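Local coordinates for protein precorrin-8x Methyl Mutase (Thermus thermophilus, PDB 1V9C) that probably catalyses the methyl-shifting isomerisation of precorrin-8X, a step in the biosynthesis of adenosylcobalamin, at residues B[28-33]-B[44-49]; B[38-43]-B[190-195]; B[68-73]-B[91-96]; B[125-130]-B[150-155]; B[139-144]-B[167-172]. All blocks are in the same frame, centred on the assembly; numbering follows the deposited sequence.

Contact 1: residues B[28-33]-B[44-49]; sequences LEWPVV and EYKALT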
# COMPACT_ATOMS: atom_id res chain seq x y z
N LEU B 28 4.24 -23.27 -7.28
CA LEU B 28 5.10 -22.13 -6.97
C LEU B 28 4.38 -20.81 -7.11
O LEU B 28 4.73 -19.83 -6.47
CB LEU B 28 6.31 -22.10 -7.89
CG LEU B 28 7.43 -23.08 -7.62
CD1 LEU B 28 8.46 -22.94 -8.74
CD2 LEU B 28 8.06 -22.82 -6.26
N GLU B 29 3.36 -20.79 -7.97
CA GLU B 29 2.62 -19.57 -8.21
C GLU B 29 1.59 -19.28 -7.14
O GLU B 29 1.37 -18.12 -6.78
CB GLU B 29 1.91 -19.67 -9.56
CG GLU B 29 2.84 -19.68 -10.77
CD GLU B 29 2.11 -20.07 -12.05
OE1 GLU B 29 2.73 -20.02 -13.13
OE2 GLU B 29 0.91 -20.42 -11.96
N TRP B 30 0.95 -20.32 -6.62
CA TRP B 30 -0.08 -20.13 -5.61
C TRP B 30 0.32 -19.31 -4.39
O TRP B 30 -0.37 -18.35 -4.06
CB TRP B 30 -0.66 -21.47 -5.15
CG TRP B 30 -1.83 -21.28 -4.21
CD1 TRP B 30 -1.96 -21.79 -2.94
CD2 TRP B 30 -2.99 -20.47 -4.43
NE1 TRP B 30 -3.12 -21.32 -2.35
CE2 TRP B 30 -3.77 -20.51 -3.24
CE3 TRP B 30 -3.45 -19.70 -5.50
CZ2 TRP B 30 -4.98 -19.82 -3.11
CZ3 TRP B 30 -4.66 -19.01 -5.37
CH2 TRP B 30 -5.41 -19.07 -4.18
N PRO B 31 1.44 -19.65 -3.72
CA PRO B 31 1.86 -18.90 -2.54
C PRO B 31 1.94 -17.40 -2.80
O PRO B 31 1.80 -16.60 -1.89
CB PRO B 31 3.22 -19.50 -2.21
CG PRO B 31 3.12 -20.90 -2.75
CD PRO B 31 2.45 -20.66 -4.08
N VAL B 32 2.18 -17.03 -4.05
CA VAL B 32 2.27 -15.62 -4.39
C VAL B 32 0.87 -15.00 -4.44
O VAL B 32 0.65 -13.92 -3.89
CB VAL B 32 2.97 -15.45 -5.75
CG1 VAL B 32 2.89 -14.00 -6.22
CG2 VAL B 32 4.42 -15.91 -5.63
N VAL B 33 -0.06 -15.70 -5.07
CA VAL B 33 -1.42 -15.19 -5.22
C VAL B 33 -2.14 -15.13 -3.88
O VAL B 33 -2.89 -14.20 -3.62
CB VAL B 33 -2.26 -16.05 -6.21
CG1 VAL B 33 -3.64 -15.46 -6.37
CG2 VAL B 33 -1.56 -16.11 -7.58
N GLU B 44 -10.57 -11.21 -5.92
CA GLU B 44 -10.53 -11.13 -7.37
C GLU B 44 -9.13 -11.35 -7.94
O GLU B 44 -9.00 -11.67 -9.12
CB GLU B 44 -11.07 -9.79 -7.88
CG GLU B 44 -11.18 -9.76 -9.40
CD GLU B 44 -11.93 -8.54 -9.93
OE1 GLU B 44 -12.21 -8.51 -11.15
OE2 GLU B 44 -12.24 -7.63 -9.14
N TYR B 45 -8.11 -11.21 -7.10
CA TYR B 45 -6.73 -11.40 -7.52
C TYR B 45 -6.45 -12.86 -7.94
O TYR B 45 -5.45 -13.15 -8.58
CB TYR B 45 -5.75 -10.95 -6.41
CG TYR B 45 -5.63 -9.45 -6.34
CD1 TYR B 45 -6.24 -8.73 -5.32
CD2 TYR B 45 -5.01 -8.74 -7.37
CE1 TYR B 45 -6.25 -7.34 -5.34
CE2 TYR B 45 -5.03 -7.37 -7.41
CZ TYR B 45 -5.66 -6.67 -6.39
OH TYR B 45 -5.70 -5.29 -6.46
N LYS B 46 -7.33 -13.77 -7.55
CA LYS B 46 -7.17 -15.17 -7.93
C LYS B 46 -7.34 -15.27 -9.45
O LYS B 46 -6.68 -16.06 -10.11
CB LYS B 46 -8.25 -16.03 -7.27
CG LYS B 46 -8.04 -17.52 -7.44
CD LYS B 46 -9.22 -18.33 -6.89
CE LYS B 46 -10.43 -18.29 -7.82
NZ LYS B 46 -11.61 -18.98 -7.20
N ALA B 47 -8.24 -14.44 -9.97
CA ALA B 47 -8.55 -14.40 -11.39
C ALA B 47 -7.75 -13.36 -12.18
O ALA B 47 -7.54 -13.52 -13.38
CB ALA B 47 -10.05 -14.15 -11.57
N LEU B 48 -7.30 -12.31 -11.51
CA LEU B 48 -6.56 -11.25 -12.19
C LEU B 48 -5.06 -11.49 -12.28
O LEU B 48 -4.39 -10.94 -13.15
CB LEU B 48 -6.79 -9.92 -11.48
CG LEU B 48 -8.25 -9.50 -11.25
CD1 LEU B 48 -8.26 -8.11 -10.62
CD2 LEU B 48 -9.03 -9.50 -12.59
N THR B 49 -4.52 -12.32 -11.40
CA THR B 49 -3.09 -12.54 -11.41
C THR B 49 -2.61 -13.52 -12.45
O THR B 49 -3.05 -14.67 -12.49
CB THR B 49 -2.61 -12.97 -10.02
OG1 THR B 49 -3.05 -12.01 -9.05
CG2 THR B 49 -1.10 -13.05 -9.99
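V33 carries this contact, its two methyls splitting the work. CG1, anti to the backbone N (chi1 -177°), reaches the opening turn of helix 45-48 and touches backbone there, with V33 CG1 3.7 Å from Y45 O and 3.9 Å from K46 CA. CG2 meets a methyl instead: V33 CG2 lies 3.9 Å from T49 CG2, the two side chains running antiparallel past one another. One turn earlier on helix 30-40, W30 offers the edge of its indole, and the aliphatic K46 CG sits near the ring plane, 4.2 Å from W30 CZ3. An alanine in place of V33 would remove both methyls and would probably loosen the seat of helix 45-48 and of T49 against helix 30-40.

T49, the first residue past helix 45-48, is held by that helix's Y45 O. T49 OG1 turns back to Y45 O at 2.7 Å, in the carbonyl plane on a lone pair, while T49 N binds the same oxygen; this double grip leaves CG2 facing V33. Farther out, W30 NE1 bonds D17 and K46 NZ bonds A20 O, both on helix 6-20, and H23 stacks on the W30 ring. The contact thus seats short helix 45-48, which leads into edge strand 49-51, against helix 30-40. The segments meet by van der Waals contact alone, V33 CG1 lying against an oxygen already gripped by two T49 donors.

Contact 2: residues B[38-43]-B[190-195]; sequences HATADF and STLVVA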
# COMPACT_ATOMS: atom_id res chain seq x y z
N HIS B 38 -4.30 -12.19 0.70
CA HIS B 38 -4.21 -11.98 2.13
C HIS B 38 -3.99 -10.49 2.41
O HIS B 38 -4.65 -9.90 3.27
CB HIS B 38 -3.06 -12.79 2.69
CG HIS B 38 -2.85 -12.60 4.16
ND1 HIS B 38 -1.85 -11.82 4.67
CD2 HIS B 38 -3.55 -13.08 5.22
CE1 HIS B 38 -1.93 -11.81 5.99
NE2 HIS B 38 -2.95 -12.57 6.35
N ALA B 39 -3.10 -9.87 1.64
CA ALA B 39 -2.76 -8.45 1.82
C ALA B 39 -3.89 -7.49 1.48
O ALA B 39 -3.93 -6.38 1.97
CB ALA B 39 -1.53 -8.11 0.97
N THR B 40 -4.82 -7.93 0.65
CA THR B 40 -5.92 -7.06 0.26
C THR B 40 -7.31 -7.52 0.68
O THR B 40 -8.25 -6.75 0.63
CB THR B 40 -5.95 -6.91 -1.26
OG1 THR B 40 -6.18 -8.20 -1.84
CG2 THR B 40 -4.62 -6.36 -1.77
N ALA B 41 -7.43 -8.77 1.09
CA ALA B 41 -8.74 -9.33 1.43
C ALA B 41 -9.56 -9.16 0.15
O ALA B 41 -10.76 -8.96 0.20
CB ALA B 41 -9.38 -8.56 2.58
N ASP B 42 -8.90 -9.19 -1.00
CA ASP B 42 -9.60 -9.03 -2.27
C ASP B 42 -9.39 -10.28 -3.09
O ASP B 42 -8.34 -10.45 -3.71
CB ASP B 42 -9.08 -7.84 -3.07
CG ASP B 42 -9.88 -7.61 -4.35
OD1 ASP B 42 -10.40 -8.58 -4.91
OD2 ASP B 42 -9.98 -6.45 -4.79
N PHE B 43 -10.40 -11.15 -3.10
CA PHE B 43 -10.33 -12.42 -3.81
C PHE B 43 -10.30 -12.36 -5.33
O PHE B 43 -10.01 -13.38 -5.97
CB PHE B 43 -11.45 -13.36 -3.34
CG PHE B 43 -11.17 -14.00 -2.02
CD1 PHE B 43 -11.47 -13.35 -0.84
CD2 PHE B 43 -10.51 -15.21 -1.95
CE1 PHE B 43 -11.13 -13.90 0.38
CE2 PHE B 43 -10.17 -15.78 -0.73
CZ PHE B 43 -10.48 -15.12 0.43
N SER B 190 1.01 -0.68 -4.61
CA SER B 190 2.16 -0.95 -3.75
C SER B 190 1.98 -2.19 -2.89
O SER B 190 2.87 -3.03 -2.79
CB SER B 190 2.41 0.25 -2.84
OG SER B 190 2.72 1.40 -3.59
N THR B 191 0.81 -2.31 -2.28
CA THR B 191 0.56 -3.45 -1.42
C THR B 191 0.67 -4.79 -2.16
O THR B 191 1.10 -5.79 -1.59
CB THR B 191 -0.83 -3.33 -0.77
OG1 THR B 191 -0.87 -2.17 0.07
CG2 THR B 191 -1.10 -4.55 0.07
N LEU B 192 0.31 -4.81 -3.43
CA LEU B 192 0.39 -6.06 -4.16
C LEU B 192 1.85 -6.39 -4.46
O LEU B 192 2.28 -7.52 -4.31
CB LEU B 192 -0.46 -6.00 -5.45
CG LEU B 192 -2.00 -6.03 -5.37
CD1 LEU B 192 -2.45 -7.34 -4.73
CD2 LEU B 192 -2.54 -4.82 -4.58
N VAL B 193 2.64 -5.40 -4.86
CA VAL B 193 4.05 -5.67 -5.13
C VAL B 193 4.74 -6.17 -3.85
O VAL B 193 5.41 -7.20 -3.87
CB VAL B 193 4.82 -4.41 -5.60
CG1 VAL B 193 6.23 -4.80 -5.98
CG2 VAL B 193 4.13 -3.81 -6.79
N VAL B 194 4.56 -5.44 -2.74
CA VAL B 194 5.18 -5.85 -1.47
C VAL B 194 4.80 -7.31 -1.13
O VAL B 194 5.67 -8.14 -0.85
CB VAL B 194 4.73 -4.90 -0.32
CG1 VAL B 194 5.21 -5.44 1.03
CG2 VAL B 194 5.28 -3.48 -0.55
N ALA B 195 3.51 -7.63 -1.18
CA ALA B 195 3.05 -8.99 -0.85
C ALA B 195 3.67 -10.05 -1.75
O ALA B 195 4.06 -11.12 -1.27
CB ALA B 195 1.52 -9.05 -0.93
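A39 makes the tight part of this contact. Its CB points at helix 190-205 and touches two residues one turn apart there: A39 CB is 3.7 Å from T191 CG2 and equally 3.7 Å from A195 CB. Such small side chains let the backbones come close, A39 CA and A195 CA lying 6.4 Å apart. In T191, OG1 beside the backbone N (chi1 -63°) leaves CG2 anti to it and facing A39. Next to this, T40 CG2 meets the forked end of L192, 3.8 Å from L192 CD1 and about as far from CD2, the two side chains lying roughly perpendicular. Y45 packs on both of them.

The contact joins helix 30-40 to the C-terminal helix 190-205 of a doubly wound alpha/beta fold, bringing together segments almost 150 residues apart. T40 OG1 faces away from L192 and back into its own helix, where it bonds M36 O. On the packed side T191 also meets T191 of the second subunit.

Past T40 the packing between the segments ceases. A41, with positive phi, ends the helical path, and the chain swings off to D42, whose OD1 caps E44 N and whose OD2 forms a salt bridge with K187. This looser side is subunit interface: A41 packs on V161 of the second subunit and F43 on F163 of the second subunit.

Contact 3: residues B[68-73]-B[91-96]; sequences RILVDA and EVVELL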
# COMPACT_ATOMS: atom_id res chain seq x y z
N ARG B 68 19.14 -6.96 -6.70
CA ARG B 68 18.59 -5.73 -6.16
C ARG B 68 17.09 -5.69 -6.48
O ARG B 68 16.62 -6.40 -7.36
CB ARG B 68 19.23 -4.50 -6.82
CG ARG B 68 20.68 -4.26 -6.50
CD ARG B 68 21.02 -2.81 -6.85
NE ARG B 68 22.44 -2.50 -6.74
CZ ARG B 68 23.38 -2.98 -7.54
NH1 ARG B 68 23.06 -3.80 -8.53
NH2 ARG B 68 24.64 -2.63 -7.35
N ILE B 69 16.35 -4.85 -5.76
CA ILE B 69 14.93 -4.70 -5.98
C ILE B 69 14.73 -3.22 -6.29
O ILE B 69 15.00 -2.36 -5.45
CB ILE B 69 14.13 -5.14 -4.72
CG1 ILE B 69 14.34 -6.65 -4.50
CG2 ILE B 69 12.65 -4.81 -4.85
CD1 ILE B 69 13.99 -7.13 -3.11
N LEU B 70 14.30 -2.93 -7.51
CA LEU B 70 14.08 -1.55 -7.93
C LEU B 70 12.58 -1.33 -7.91
O LEU B 70 11.83 -2.09 -8.51
CB LEU B 70 14.64 -1.34 -9.34
CG LEU B 70 16.00 -1.99 -9.60
CD1 LEU B 70 16.42 -1.77 -11.05
CD2 LEU B 70 17.02 -1.42 -8.66
N VAL B 71 12.15 -0.27 -7.24
CA VAL B 71 10.73 -0.02 -7.15
C VAL B 71 10.36 1.39 -7.56
O VAL B 71 11.21 2.28 -7.59
CB VAL B 71 10.24 -0.34 -5.70
CG1 VAL B 71 10.53 -1.79 -5.39
CG2 VAL B 71 10.95 0.54 -4.67
N ASP B 72 9.08 1.57 -7.88
CA ASP B 72 8.55 2.86 -8.34
C ASP B 72 7.80 3.68 -7.29
O ASP B 72 7.06 4.61 -7.65
CB ASP B 72 7.64 2.63 -9.54
CG ASP B 72 6.27 2.11 -9.13
OD1 ASP B 72 6.15 1.57 -8.01
OD2 ASP B 72 5.33 2.22 -9.94
N ALA B 73 7.95 3.33 -6.02
CA ALA B 73 7.27 4.08 -4.96
C ALA B 73 7.87 3.77 -3.60
O ALA B 73 8.22 2.62 -3.31
CB ALA B 73 5.77 3.77 -4.95
N GLU B 91 19.21 -5.53 -1.80
CA GLU B 91 19.15 -4.07 -1.73
C GLU B 91 17.92 -3.53 -2.43
O GLU B 91 17.56 -4.01 -3.50
CB GLU B 91 20.39 -3.45 -2.37
CG GLU B 91 20.34 -1.93 -2.41
CD GLU B 91 21.59 -1.31 -3.04
OE1 GLU B 91 21.72 -0.07 -3.01
OE2 GLU B 91 22.45 -2.06 -3.55
N VAL B 92 17.29 -2.54 -1.82
CA VAL B 92 16.12 -1.93 -2.40
C VAL B 92 16.47 -0.54 -2.90
O VAL B 92 17.09 0.24 -2.20
CB VAL B 92 14.96 -1.77 -1.37
CG1 VAL B 92 13.72 -1.25 -2.09
CG2 VAL B 92 14.68 -3.09 -0.67
N VAL B 93 16.07 -0.23 -4.12
CA VAL B 93 16.33 1.09 -4.67
C VAL B 93 15.04 1.71 -5.20
O VAL B 93 14.40 1.17 -6.11
CB VAL B 93 17.37 1.03 -5.80
CG1 VAL B 93 17.51 2.40 -6.45
CG2 VAL B 93 18.71 0.59 -5.22
N GLU B 94 14.67 2.84 -4.60
CA GLU B 94 13.48 3.59 -4.98
C GLU B 94 13.92 4.60 -6.04
O GLU B 94 14.57 5.60 -5.74
CB GLU B 94 12.90 4.29 -3.75
CG GLU B 94 12.05 5.54 -4.03
CD GLU B 94 10.89 5.28 -4.96
OE1 GLU B 94 10.14 6.24 -5.25
OE2 GLU B 94 10.71 4.13 -5.40
N LEU B 95 13.55 4.32 -7.29
CA LEU B 95 13.94 5.17 -8.41
C LEU B 95 13.22 6.51 -8.59
O LEU B 95 13.87 7.55 -8.64
CB LEU B 95 13.86 4.36 -9.71
CG LEU B 95 14.77 3.13 -9.79
CD1 LEU B 95 14.53 2.37 -11.09
CD2 LEU B 95 16.22 3.56 -9.71
N LEU B 96 11.89 6.50 -8.69
CA LEU B 96 11.13 7.73 -8.90
C LEU B 96 11.37 8.86 -7.91
O LEU B 96 11.25 10.03 -8.27
CB LEU B 96 9.63 7.42 -8.95
CG LEU B 96 9.17 6.68 -10.21
CD1 LEU B 96 7.66 6.57 -10.19
CD2 LEU B 96 9.62 7.43 -11.46
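E94 leaves its strand from CB with CG anti to the backbone N (chi1 156°), then bends at chi2 (57°), which carries the carboxylate across V71. E94 CD lies 3.6 Å from A73 C. OE1 sits near A73 CA and makes a weak bond to A97 N. E94 OE2 touches V71 CG2 and lies 2.9 Å from both V71 O, an acceptor, and A73 N, whose angle is too poor for a bond. The carboxylate thus lies beside the N-cap position of helix 74-79.

Strands 69-71 and 92-94, to which E94 belongs, run parallel, 92-94 being an outermost strand of the chain's sheet; the crossover between them is helical, a beta-alpha-beta connection of the doubly wound fold. Four backbone bonds alternate along the pair: I69 N to E91 O, V93 N to I69 O (2.7 Å, nearly along the C=O axis), V71 N to V93 O, and L95 N to V71 O. On one face L70 CD2 meets V93 CB at 3.8 Å; on the other V71 CG2 meets V92 CG1. At the strands' start, R68 and E91 extend alongside each other, R68 NE forming a weak salt-bridging bond to E91 OE2 at 3.2 Å. At the far end D72 turns its carboxylate to the backbone N-H groups of G134, N135 and A136.

Contact 4: residues B[125-130]-B[150-155]; sequences LLDGAI and GARPAL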
# COMPACT_ATOMS: atom_id res chain seq x y z
N LEU B 125 21.76 -1.17 -13.37
CA LEU B 125 20.96 -1.67 -12.26
C LEU B 125 19.83 -2.57 -12.73
O LEU B 125 19.30 -3.36 -11.95
CB LEU B 125 20.36 -0.52 -11.45
CG LEU B 125 21.32 0.45 -10.76
CD1 LEU B 125 20.52 1.47 -9.97
CD2 LEU B 125 22.25 -0.32 -9.85
N LEU B 126 19.47 -2.45 -14.00
CA LEU B 126 18.38 -3.24 -14.55
C LEU B 126 18.70 -4.69 -14.80
O LEU B 126 17.82 -5.55 -14.69
CB LEU B 126 17.89 -2.63 -15.86
CG LEU B 126 17.17 -1.29 -15.77
CD1 LEU B 126 16.74 -0.88 -17.16
CD2 LEU B 126 15.98 -1.41 -14.85
N ASP B 127 19.95 -4.98 -15.14
CA ASP B 127 20.32 -6.36 -15.41
C ASP B 127 20.49 -7.16 -14.13
O ASP B 127 21.30 -6.82 -13.27
CB ASP B 127 21.58 -6.39 -16.27
CG ASP B 127 21.36 -5.79 -17.66
OD1 ASP B 127 20.47 -6.29 -18.39
OD2 ASP B 127 22.05 -4.82 -18.01
N GLY B 128 19.70 -8.23 -14.04
CA GLY B 128 19.73 -9.10 -12.88
C GLY B 128 18.78 -8.64 -11.79
O GLY B 128 18.61 -9.31 -10.77
N ALA B 129 18.13 -7.50 -12.01
CA ALA B 129 17.23 -6.95 -11.00
C ALA B 129 15.77 -7.37 -11.07
O ALA B 129 15.26 -7.79 -12.11
CB ALA B 129 17.32 -5.44 -11.03
N ILE B 130 15.11 -7.28 -9.92
CA ILE B 130 13.70 -7.58 -9.80
C ILE B 130 13.09 -6.19 -9.74
O ILE B 130 13.45 -5.39 -8.87
CB ILE B 130 13.38 -8.35 -8.51
CG1 ILE B 130 13.89 -9.79 -8.64
CG2 ILE B 130 11.87 -8.36 -8.26
CD1 ILE B 130 13.93 -10.56 -7.33
N GLY B 150 18.00 -3.88 -24.91
CA GLY B 150 19.05 -4.67 -24.28
C GLY B 150 19.03 -4.78 -22.77
O GLY B 150 19.93 -5.38 -22.18
N ALA B 151 18.03 -4.19 -22.11
CA ALA B 151 17.95 -4.29 -20.66
C ALA B 151 17.36 -5.66 -20.32
O ALA B 151 16.38 -6.08 -20.94
CB ALA B 151 17.08 -3.17 -20.11
N ARG B 152 17.97 -6.35 -19.36
CA ARG B 152 17.49 -7.68 -18.96
C ARG B 152 17.29 -7.86 -17.44
O ARG B 152 18.12 -8.45 -16.74
CB ARG B 152 18.44 -8.77 -19.49
CG ARG B 152 18.54 -8.83 -21.02
CD ARG B 152 17.15 -8.87 -21.65
NE ARG B 152 17.20 -8.82 -23.11
CZ ARG B 152 16.17 -8.51 -23.89
NH1 ARG B 152 14.99 -8.22 -23.36
NH2 ARG B 152 16.31 -8.50 -25.21
N PRO B 153 16.17 -7.34 -16.92
CA PRO B 153 15.88 -7.46 -15.48
C PRO B 153 15.59 -8.93 -15.21
O PRO B 153 15.03 -9.62 -16.06
CB PRO B 153 14.64 -6.60 -15.30
CG PRO B 153 14.70 -5.62 -16.44
CD PRO B 153 15.18 -6.48 -17.58
N ALA B 154 15.96 -9.43 -14.04
CA ALA B 154 15.69 -10.83 -13.73
C ALA B 154 14.19 -11.09 -13.74
O ALA B 154 13.75 -12.12 -14.23
CB ALA B 154 16.29 -11.20 -12.37
N LEU B 155 13.41 -10.15 -13.20
CA LEU B 155 11.95 -10.29 -13.15
C LEU B 155 11.25 -8.95 -13.00
O LEU B 155 11.76 -8.05 -12.34
CB LEU B 155 11.55 -11.20 -11.98
CG LEU B 155 10.06 -11.22 -11.59
CD1 LEU B 155 9.19 -11.85 -12.70
CD2 LEU B 155 9.91 -12.01 -10.30
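A129 O is gripped by two backbone N-H groups of the other segment. L155 N binds A129 O at 3.2 Å and nearly straight (165°), from above the carbonyl plane, and A154 N adds a shorter but strongly bent, weak bond. Two further bonds hold the central residues of the turn that A129 closes: G128 N reaches R152 O at 3.1 Å, and R152 N gives its hydrogen to the side chain of D127. D127 sets its CG anti to the carbonyl carbon (chi1 -65°), which brings D127 OD1 to 2.7 Å from R152 N, met from above the carboxylate plane. The donor is backbone; the R152 guanidinium leads away and forms no salt bridge with D127.

L126 supplies the apolar part, L126 CD1 resting 3.7 Å from A151 CB. A154 CB is a methyl against a carbonyl, 3.4 Å from G128 O. G128 takes the positive phi of the type II turn L126 to A129, where a side chain would jam against the preceding carbonyl. G150, also at positive phi, closes helix 137-147 as the C-prime residue of a Schellman motif. Both loops bring their chains from helix to strand in step, the I130-L155 bridge beginning the parallel pairing of strands 130-133 and 155-158 in the doubly wound sheet.

Contact 5: residues B[139-144]-B[167-172]; sequences FLLALV and LEAKRA. With SO4 (sulfate ion), chain G.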
# COMPACT_ATOMS: atom_id res chain seq x y z
N PHE B 139 6.24 4.48 -16.17
CA PHE B 139 7.53 3.93 -15.80
C PHE B 139 7.66 2.55 -16.44
O PHE B 139 8.70 2.20 -16.98
CB PHE B 139 7.64 3.82 -14.28
CG PHE B 139 8.90 3.14 -13.81
CD1 PHE B 139 10.14 3.76 -13.95
CD2 PHE B 139 8.85 1.86 -13.27
CE1 PHE B 139 11.31 3.13 -13.54
CE2 PHE B 139 10.03 1.21 -12.85
CZ PHE B 139 11.25 1.85 -12.99
N LEU B 140 6.59 1.77 -16.37
CA LEU B 140 6.58 0.42 -16.92
C LEU B 140 6.71 0.44 -18.45
O LEU B 140 7.23 -0.49 -19.05
CB LEU B 140 5.28 -0.30 -16.52
CG LEU B 140 5.19 -1.77 -16.93
CD1 LEU B 140 6.39 -2.53 -16.35
CD2 LEU B 140 3.89 -2.35 -16.41
N LEU B 141 6.22 1.51 -19.06
CA LEU B 141 6.32 1.67 -20.51
C LEU B 141 7.75 2.04 -20.88
O LEU B 141 8.30 1.49 -21.83
CB LEU B 141 5.37 2.76 -20.99
CG LEU B 141 3.92 2.32 -21.12
CD1 LEU B 141 3.07 3.50 -21.55
CD2 LEU B 141 3.82 1.19 -22.13
N ALA B 142 8.34 2.97 -20.14
CA ALA B 142 9.72 3.36 -20.41
C ALA B 142 10.58 2.11 -20.27
O ALA B 142 11.32 1.76 -21.17
CB ALA B 142 10.17 4.42 -19.41
N LEU B 143 10.44 1.43 -19.13
CA LEU B 143 11.18 0.20 -18.87
C LEU B 143 10.99 -0.84 -19.97
O LEU B 143 11.94 -1.52 -20.35
CB LEU B 143 10.76 -0.41 -17.52
CG LEU B 143 11.35 -1.79 -17.17
CD1 LEU B 143 12.89 -1.70 -17.16
CD2 LEU B 143 10.83 -2.26 -15.81
N VAL B 144 9.77 -0.99 -20.46
CA VAL B 144 9.52 -1.98 -21.51
C VAL B 144 10.24 -1.63 -22.80
O VAL B 144 10.67 -2.52 -23.54
CB VAL B 144 8.02 -2.14 -21.78
CG1 VAL B 144 7.80 -2.95 -23.05
CG2 VAL B 144 7.37 -2.84 -20.59
N LEU B 167 -3.73 -0.22 -18.45
CA LEU B 167 -4.00 -1.39 -19.27
C LEU B 167 -2.95 -1.61 -20.36
O LEU B 167 -2.51 -2.74 -20.58
CB LEU B 167 -5.39 -1.29 -19.89
CG LEU B 167 -6.53 -1.06 -18.89
CD1 LEU B 167 -7.88 -1.17 -19.61
CD2 LEU B 167 -6.45 -2.08 -17.74
N GLU B 168 -2.52 -0.54 -21.01
CA GLU B 168 -1.54 -0.66 -22.07
C GLU B 168 -0.14 -0.95 -21.53
O GLU B 168 0.65 -1.65 -22.16
CB GLU B 168 -1.54 0.61 -22.93
CG GLU B 168 -0.33 1.50 -22.77
CD GLU B 168 -0.38 2.70 -23.68
OE1 GLU B 168 -1.33 3.50 -23.55
OE2 GLU B 168 0.52 2.84 -24.54
N ALA B 169 0.16 -0.39 -20.36
CA ALA B 169 1.46 -0.60 -19.72
C ALA B 169 1.65 -2.08 -19.41
O ALA B 169 2.75 -2.63 -19.54
CB ALA B 169 1.55 0.22 -18.45
N LYS B 170 0.57 -2.73 -18.99
CA LYS B 170 0.65 -4.14 -18.67
C LYS B 170 0.77 -4.97 -19.95
O LYS B 170 1.55 -5.92 -20.00
CB LYS B 170 -0.57 -4.54 -17.84
CG LYS B 170 -0.55 -3.87 -16.47
CD LYS B 170 -1.83 -4.04 -15.70
CE LYS B 170 -1.72 -3.37 -14.34
NZ LYS B 170 -2.80 -3.77 -13.42
N ARG B 171 0.01 -4.61 -20.98
CA ARG B 171 0.10 -5.33 -22.25
C ARG B 171 1.54 -5.23 -22.75
O ARG B 171 2.15 -6.23 -23.13
CB ARG B 171 -0.85 -4.72 -23.27
CG ARG B 171 -1.99 -5.63 -23.68
CD ARG B 171 -3.06 -4.88 -24.47
NE ARG B 171 -3.82 -3.95 -23.63
CZ ARG B 171 -4.62 -3.00 -24.09
NH1 ARG B 171 -4.77 -2.83 -25.40
NH2 ARG B 171 -5.28 -2.22 -23.25
N ALA B 172 2.10 -4.02 -22.74
CA ALA B 172 3.47 -3.84 -23.19
C ALA B 172 4.42 -4.75 -22.42
O ALA B 172 5.51 -5.08 -22.91
CB ALA B 172 3.88 -2.41 -23.01
S SO4 G . -5.47 2.80 -20.13
O1 SO4 G . -5.34 4.27 -20.24
O2 SO4 G . -4.50 2.13 -21.02
O3 SO4 G . -6.84 2.41 -20.52
O4 SO4 G . -5.23 2.40 -18.72
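Helix segments 139-144 and 167-172 run roughly parallel, their axes 8.7 Å apart at closest approach and crossing at 26°, with L141 CA and A169 CA only 5.4 Å apart. Their helices, 137-147 and 166-174, follow the adjacent parallel strands 130-133 and 155-158 of the doubly wound fold. A169 and A172 allow this closeness, L140, L141 and V144 filling in from the other helix. L141 has its CG anti to the carbonyl carbon (chi1 -80°), and its fork spreads along one face of the second helix: L141 CD2 lies 3.7 Å from A172 CB, while L141 CD1 reaches E168 OE2 at 4.0 Å. The nearest approaches are methyls on carbonyls, L140 CD2 3.3 Å from A169 O and V144 CG1 3.1 Å from A172 O. An alanine in place of L141 would remove CG and both methyls and would probably leave A169, A172 and the E168 chain less well covered.

At the start of the second helix a sulfate, probably from the crystallisation liquor, accepts a bond from L167 N to its O4 at 3.0 Å, a weak one from E168 N, and another from N165 N. K170 turns away from the partner helix, its NZ bonded to P160 O, T183 O and G185 O. The helices thus meet by van der Waals contact, methyls resting on alanines and carbonyl oxygens, whereas the helix start, with its first N-H groups bonded to the sulfate, would probably favour an anion.

Contacts 1 and 2 share helix 30-40 and meet through Y45, with Y45 CD1 3.5 Å from T40 OG1 and Y45 CZ 3.7 Å from L192 CD1. Contact 2 closes a long loop in which contacts 3, 4 and 5 are nested. Contacts 3 and 4 join within the sheet, where L70 N and I130 O are 2.9 Å apart, a probable hydrogen bond. F139 of contact 5 packs on L95 and D72 of contact 3, and L143 on L126 of contact 4. Contacts 1 and 4 lie across the chain's centre, about 23 Å between centres. One sulfate binds at contact 5; another lies close to the A195 side chain of contact 2.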